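Local coordinates for protein Cif-like 1 (Burkholderia cenocepacia, PDB 7JQY) that probably hydrolyses epoxides, as a Cif-like member of the alpha/beta hydrolase family that assembles as an octamer, at residues B[127-132]-B[141-146]; B[148-153]-B[236-241]. The protein carries 1 engineered substitution. All coordinates share one frame; numbering follows the deposited sequence.

Interaction 1: residues B[127-132]-B[141-146]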
loop_
_atom_site.group_PDB
_atom_site.type_symbol
_atom_site.label_atom_id
_atom_site.label_comp_id
_atom_site.label_asym_id
_atom_site.label_seq_id
_atom_site.Cartn_x
_atom_site.Cartn_y
_atom_site.Cartn_z
ATOM N N MET B 127 33.281 -6.136 -18.104
ATOM C CA MET B 127 33.293 -5.215 -19.234
ATOM C C MET B 127 34.116 -3.975 -18.910
ATOM O O MET B 127 34.914 -3.513 -19.737
ATOM C CB MET B 127 31.865 -4.823 -19.614
ATOM C CG MET B 127 30.882 -5.990 -19.670
ATOM S SD MET B 127 29.178 -5.512 -20.056
ATOM C CE MET B 127 28.383 -7.110 -19.957
ATOM N N VAL B 128 33.939 -3.428 -17.707
ATOM C CA VAL B 128 34.790 -2.337 -17.247
ATOM C C VAL B 128 36.249 -2.777 -17.200
ATOM O O VAL B 128 37.148 -2.067 -17.664
ATOM C CB VAL B 128 34.307 -1.841 -15.873
ATOM C CG1 VAL B 128 35.065 -0.582 -15.459
ATOM C CG2 VAL B 128 32.805 -1.590 -15.898
ATOM N N ALA B 129 36.506 -3.963 -16.647
ATOM C CA ALA B 129 37.884 -4.433 -16.540
ATOM C C ALA B 129 38.520 -4.601 -17.914
ATOM O O ALA B 129 39.694 -4.265 -18.107
ATOM C CB ALA B 129 37.942 -5.745 -15.757
ATOM N N TYR B 130 37.760 -5.114 -18.888
ATOM C CA TYR B 130 38.304 -5.246 -20.235
ATOM C C TYR B 130 38.583 -3.882 -20.850
ATOM O O TYR B 130 39.649 -3.661 -21.435
ATOM C CB TYR B 130 37.347 -6.043 -21.128
ATOM C CG TYR B 130 37.738 -5.959 -22.587
ATOM C CD1 TYR B 130 38.870 -6.612 -23.060
ATOM C CD2 TYR B 130 36.995 -5.201 -23.486
ATOM C CE1 TYR B 130 39.241 -6.529 -24.395
ATOM C CE2 TYR B 130 37.359 -5.107 -24.813
ATOM C CZ TYR B 130 38.483 -5.773 -25.262
ATOM O OH TYR B 130 38.847 -5.678 -26.584
ATOM N N ALA B 131 37.634 -2.950 -20.716
ATOM C CA ALA B 131 37.829 -1.599 -21.240
ATOM C C ALA B 131 39.002 -0.906 -20.566
ATOM O O ALA B 131 39.679 -0.088 -21.193
ATOM C CB ALA B 131 36.554 -0.774 -21.069
ATOM N N TYR B 132 39.265 -1.233 -19.303
ATOM C CA TYR B 132 40.458 -0.721 -18.638
ATOM C C TYR B 132 41.714 -1.231 -19.333
ATOM O O TYR B 132 42.602 -0.447 -19.688
ATOM C CB TYR B 132 40.442 -1.141 -17.163
ATOM C CG TYR B 132 41.346 -0.353 -16.221
ATOM C CD1 TYR B 132 42.599 0.114 -16.624
ATOM C CD2 TYR B 132 40.947 -0.097 -14.913
ATOM C CE1 TYR B 132 43.417 0.824 -15.756
ATOM C CE2 TYR B 132 41.756 0.608 -14.041
ATOM C CZ TYR B 132 42.986 1.066 -14.467
ATOM O OH TYR B 132 43.783 1.759 -13.585
ATOM N N VAL B 141 48.752 -5.408 -15.244
ATOM C CA VAL B 141 49.729 -6.494 -15.198
ATOM C C VAL B 141 49.090 -7.800 -15.653
ATOM O O VAL B 141 49.576 -8.468 -16.572
ATOM C CB VAL B 141 50.319 -6.620 -13.783
ATOM C CG1 VAL B 141 51.380 -7.703 -13.736
ATOM C CG2 VAL B 141 50.888 -5.303 -13.338
ATOM N N LYS B 142 47.988 -8.181 -15.010
ATOM C CA LYS B 142 47.243 -9.387 -15.346
ATOM C C LYS B 142 45.757 -9.090 -15.207
ATOM O O LYS B 142 45.351 -8.227 -14.421
ATOM C CB LYS B 142 47.634 -10.572 -14.452
ATOM C CG LYS B 142 49.008 -11.151 -14.747
ATOM C CD LYS B 142 49.410 -12.172 -13.701
ATOM C CE LYS B 142 50.813 -12.691 -13.956
ATOM N NZ LYS B 142 51.369 -13.399 -12.767
ATOM N N LEU B 143 44.951 -9.810 -15.981
ATOM C CA LEU B 143 43.511 -9.594 -16.039
ATOM C C LEU B 143 42.799 -10.935 -15.925
ATOM O O LEU B 143 43.147 -11.886 -16.634
ATOM C CB LEU B 143 43.128 -8.888 -17.344
ATOM C CG LEU B 143 41.645 -8.762 -17.666
ATOM C CD1 LEU B 143 40.977 -7.795 -16.697
ATOM C CD2 LEU B 143 41.446 -8.325 -19.111
ATOM N N ALA B 144 41.833 -11.024 -15.008
ATOM C CA ALA B 144 41.031 -12.228 -14.808
ATOM C C ALA B 144 39.578 -11.926 -15.144
ATOM O O ALA B 144 39.008 -10.957 -14.629
ATOM C CB ALA B 144 41.146 -12.755 -13.377
ATOM N N MET B 145 38.983 -12.759 -15.997
ATOM C CA MET B 145 37.652 -12.514 -16.540
ATOM C C MET B 145 36.709 -13.631 -16.107
ATOM O O MET B 145 36.936 -14.801 -16.441
ATOM C CB MET B 145 37.719 -12.414 -18.066
ATOM C CG MET B 145 38.647 -11.290 -18.548
ATOM S SD MET B 145 38.674 -11.107 -20.342
ATOM C CE MET B 145 37.485 -9.784 -20.542
ATOM N N LEU B 146 35.629 -13.271 -15.409
ATOM C CA LEU B 146 34.759 -14.249 -14.762
ATOM C C LEU B 146 33.341 -14.200 -15.316
ATOM O O LEU B 146 32.765 -13.118 -15.483
ATOM C CB LEU B 146 34.695 -14.026 -13.245
ATOM C CG LEU B 146 35.957 -13.883 -12.390
ATOM C CD1 LEU B 146 35.574 -13.946 -10.908
ATOM C CD2 LEU B 146 36.988 -14.939 -12.721
#
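Ala129 and Tyr130 of the helix meet Leu143 and Met145 of the neighbouring strand through two small apolar contacts. In the first, Leu143 sends one branch, CD1, to the helix: it lies 3.8 Å from Ala129 CB, and the same methyl stays 4.0 Å from Ala129 O, a looser approach to the helix backbone. With CG anti to the backbone N (chi1 171°), Leu143 turns this branch to the helix surface. In the second, only the terminal methyl of Met145 takes part. Its CE comes within 3.8 Å of Tyr130 CB and lies obliquely to the phenol ring, so the methyl meets the root of the tyrosine. The bend at chi3 (97°) swings CE to the helix from a CB that does not itself point there. No hydrogen bond crosses the interface, and the four touching residues are buried. The backbones are nearest at Ala129 and Leu143, whose CA atoms are 7.7 Å apart; the alanine methyl faces the strand there.

Further out, Leu119 of strand 117-122 also packs on Ala129, while Phe238 meets the Tyr130 ring edge-to-face. Backbone bonds from Leu143 to Pro249 and Leu251, and from Lys142 and Ala144 to Leu119, fix the strand between its sheet neighbours. The contact is the second half of a beta-alpha-beta crossover, strand 117-122, helix 124-135, strand 140-146, in the alpha/beta hydrolase fold; the turn entering the helix has the pattern of a nucleophile elbow, and Ala129 touches it.

Interaction 2: residues B[148-153]-B[236-241]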
loop_
_atom_site.group_PDB
_atom_site.type_symbol
_atom_site.label_atom_id
_atom_site.label_comp_id
_atom_site.label_asym_id
_atom_site.label_seq_id
_atom_site.Cartn_x
_atom_site.Cartn_y
_atom_site.Cartn_z
ATOM N N VAL B 148 30.905 -14.004 -17.365
ATOM C CA VAL B 148 30.059 -13.363 -18.374
ATOM C C VAL B 148 30.889 -12.962 -19.590
ATOM O O VAL B 148 32.031 -12.500 -19.429
ATOM C CB VAL B 148 29.342 -12.138 -17.770
ATOM C CG1 VAL B 148 28.488 -11.401 -18.805
ATOM C CG2 VAL B 148 28.490 -12.558 -16.586
ATOM N N PRO B 149 30.383 -13.131 -20.812
ATOM C CA PRO B 149 31.076 -12.581 -21.985
ATOM C C PRO B 149 30.878 -11.077 -22.102
ATOM O O PRO B 149 29.866 -10.525 -21.664
ATOM C CB PRO B 149 30.403 -13.300 -23.155
ATOM C CG PRO B 149 29.003 -13.569 -22.640
ATOM C CD PRO B 149 29.180 -13.903 -21.185
ATOM N N VAL B 150 31.842 -10.416 -22.740
ATOM C CA VAL B 150 31.775 -8.961 -22.884
ATOM C C VAL B 150 31.169 -8.627 -24.240
ATOM O O VAL B 150 31.220 -9.454 -25.163
ATOM C CB VAL B 150 33.150 -8.291 -22.697
ATOM C CG1 VAL B 150 33.818 -8.777 -21.424
ATOM C CG2 VAL B 150 34.043 -8.509 -23.896
ATOM N N PRO B 151 30.553 -7.459 -24.399
ATOM C CA PRO B 151 29.991 -7.096 -25.704
ATOM C C PRO B 151 31.056 -7.065 -26.795
ATOM O O PRO B 151 32.235 -6.807 -26.543
ATOM C CB PRO B 151 29.401 -5.704 -25.467
ATOM C CG PRO B 151 29.172 -5.631 -23.972
ATOM C CD PRO B 151 30.259 -6.454 -23.357
ATOM N N GLY B 152 30.617 -7.340 -28.026
ATOM C CA GLY B 152 31.473 -7.362 -29.185
ATOM C C GLY B 152 31.978 -8.740 -29.562
ATOM O O GLY B 152 32.298 -8.970 -30.733
ATOM N N THR B 153 32.058 -9.661 -28.605
ATOM C CA THR B 153 32.517 -10.997 -28.934
ATOM C C THR B 153 31.397 -11.778 -29.620
ATOM O O THR B 153 30.222 -11.419 -29.543
ATOM C CB THR B 153 32.996 -11.727 -27.671
ATOM O OG1 THR B 153 31.902 -11.909 -26.759
ATOM C CG2 THR B 153 34.095 -10.930 -26.995
ATOM N N THR B 236 29.477 -0.987 -30.039
ATOM C CA THR B 236 30.276 -0.224 -30.991
ATOM C C THR B 236 31.678 0.022 -30.453
ATOM O O THR B 236 32.674 -0.176 -31.161
ATOM C CB THR B 236 29.587 1.114 -31.288
ATOM O OG1 THR B 236 28.189 0.900 -31.513
ATOM C CG2 THR B 236 30.200 1.792 -32.496
ATOM N N ARG B 237 31.779 0.449 -29.192
ATOM C CA ARG B 237 33.087 0.801 -28.652
ATOM C C ARG B 237 33.972 -0.430 -28.491
ATOM O O ARG B 237 35.164 -0.391 -28.823
ATOM C CB ARG B 237 32.918 1.548 -27.324
ATOM C CG ARG B 237 34.214 2.074 -26.759
ATOM C CD ARG B 237 34.691 3.286 -27.536
ATOM N NE ARG B 237 35.935 3.814 -26.992
ATOM C CZ ARG B 237 35.994 4.832 -26.138
ATOM N NH1 ARG B 237 34.876 5.427 -25.740
ATOM N NH2 ARG B 237 37.168 5.257 -25.686
ATOM N N PHE B 238 33.395 -1.549 -28.040
ATOM C CA PHE B 238 34.197 -2.742 -27.765
ATOM C C PHE B 238 34.681 -3.414 -29.043
ATOM O O PHE B 238 35.802 -3.938 -29.088
ATOM C CB PHE B 238 33.389 -3.740 -26.933
ATOM C CG PHE B 238 33.438 -3.478 -25.465
ATOM C CD1 PHE B 238 33.565 -2.182 -24.982
ATOM C CD2 PHE B 238 33.369 -4.529 -24.567
ATOM C CE1 PHE B 238 33.615 -1.938 -23.629
ATOM C CE2 PHE B 238 33.419 -4.295 -23.211
ATOM C CZ PHE B 238 33.540 -2.996 -22.735
ATOM N N LYS B 239 33.855 -3.397 -30.091
ATOM C CA LYS B 239 34.255 -3.966 -31.375
ATOM C C LYS B 239 35.510 -3.280 -31.896
ATOM O O LYS B 239 36.373 -3.914 -32.518
ATOM C CB LYS B 239 33.103 -3.797 -32.374
ATOM C CG LYS B 239 31.868 -4.639 -32.076
ATOM C CD LYS B 239 30.636 -4.185 -32.874
ATOM C CE LYS B 239 29.828 -5.276 -33.552
ATOM N NZ LYS B 239 28.384 -4.855 -33.507
ATOM N N ALA B 240 35.602 -1.971 -31.676
ATOM C CA ALA B 240 36.818 -1.231 -31.993
ATOM C C ALA B 240 37.973 -1.643 -31.090
ATOM O O ALA B 240 39.119 -1.742 -31.543
ATOM C CB ALA B 240 36.558 0.275 -31.891
ATOM N N PHE B 241 37.695 -1.896 -29.809
ATOM C CA PHE B 241 38.752 -2.304 -28.889
ATOM C C PHE B 241 39.391 -3.629 -29.310
ATOM O O PHE B 241 40.590 -3.842 -29.090
ATOM C CB PHE B 241 38.193 -2.448 -27.466
ATOM C CG PHE B 241 37.974 -1.139 -26.729
ATOM C CD1 PHE B 241 38.654 0.022 -27.092
ATOM C CD2 PHE B 241 37.091 -1.084 -25.654
ATOM C CE1 PHE B 241 38.450 1.211 -26.396
ATOM C CE2 PHE B 241 36.876 0.098 -24.954
ATOM C CZ PHE B 241 37.558 1.248 -25.323
#
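The backbones come very close where a type II turn, Val150 to Thr153, presses on helix 231-241, with CA of Gly152 and CA of Lys239 4.9 Å apart. Gly152, third in this turn, suits the place twice over: its positive phi (96°) is readily adopted by glycine, and Phe238 CB and Lys239 N crowd the side where a side chain would stand. Phe238 supplies most of the apolar contact. Its CG stands beside the backbone N and anti to the carbonyl carbon (chi1 -85°), which carries the ring out to the loop. The ring presents an edge: Pro151 O lies near its plane, 3.2 Å from Phe238 CD2. Val150 CB also lies at the edge, 4.0 Å from Phe238 CE2, whereas Pro151 CD comes to the same carbon from well off the ring plane, at 3.8 Å.

In alpha/beta hydrolases a helical cap is commonly inserted at this point of the chain; loop 148-153 leaves strand 140-146 and helix 231-241 leads back towards strand 250-255, so the contact probably brings together the two ends of the insertion. Thr153 OG1 braces the turn by donating to Val150 O (3.0 Å), nearly in line with the carbonyl at 162°. The same hydroxyl receives Trp156 N as the N-cap of helix 154-161. CG of the exposed Lys239 rests against Gly152 CA, 4.0 Å away.

The centres of interaction 1 and interaction 2 lie about 12 Å apart, joined directly by packing between helix 124-135 and both segments of interaction 2. Phe238 is the main go-between: its CZ reaches Met127 O at 3.3 Å, and its CE2 lies 3.7 Å from Tyr130 CD2. Tyr130 OH also approaches Phe241 CB at 3.4 Å, while Met127 SD touches Pro151 CD at 3.6 Å. The helix that packs on the sheet in interaction 1 thus also packs against both segments of interaction 2. It starts at the presumed nucleophile elbow, whose central serine is engineered in place of aspartate. Ala129 of interaction 1 touches this elbow; interaction 2 is linked to it through helix 124-135.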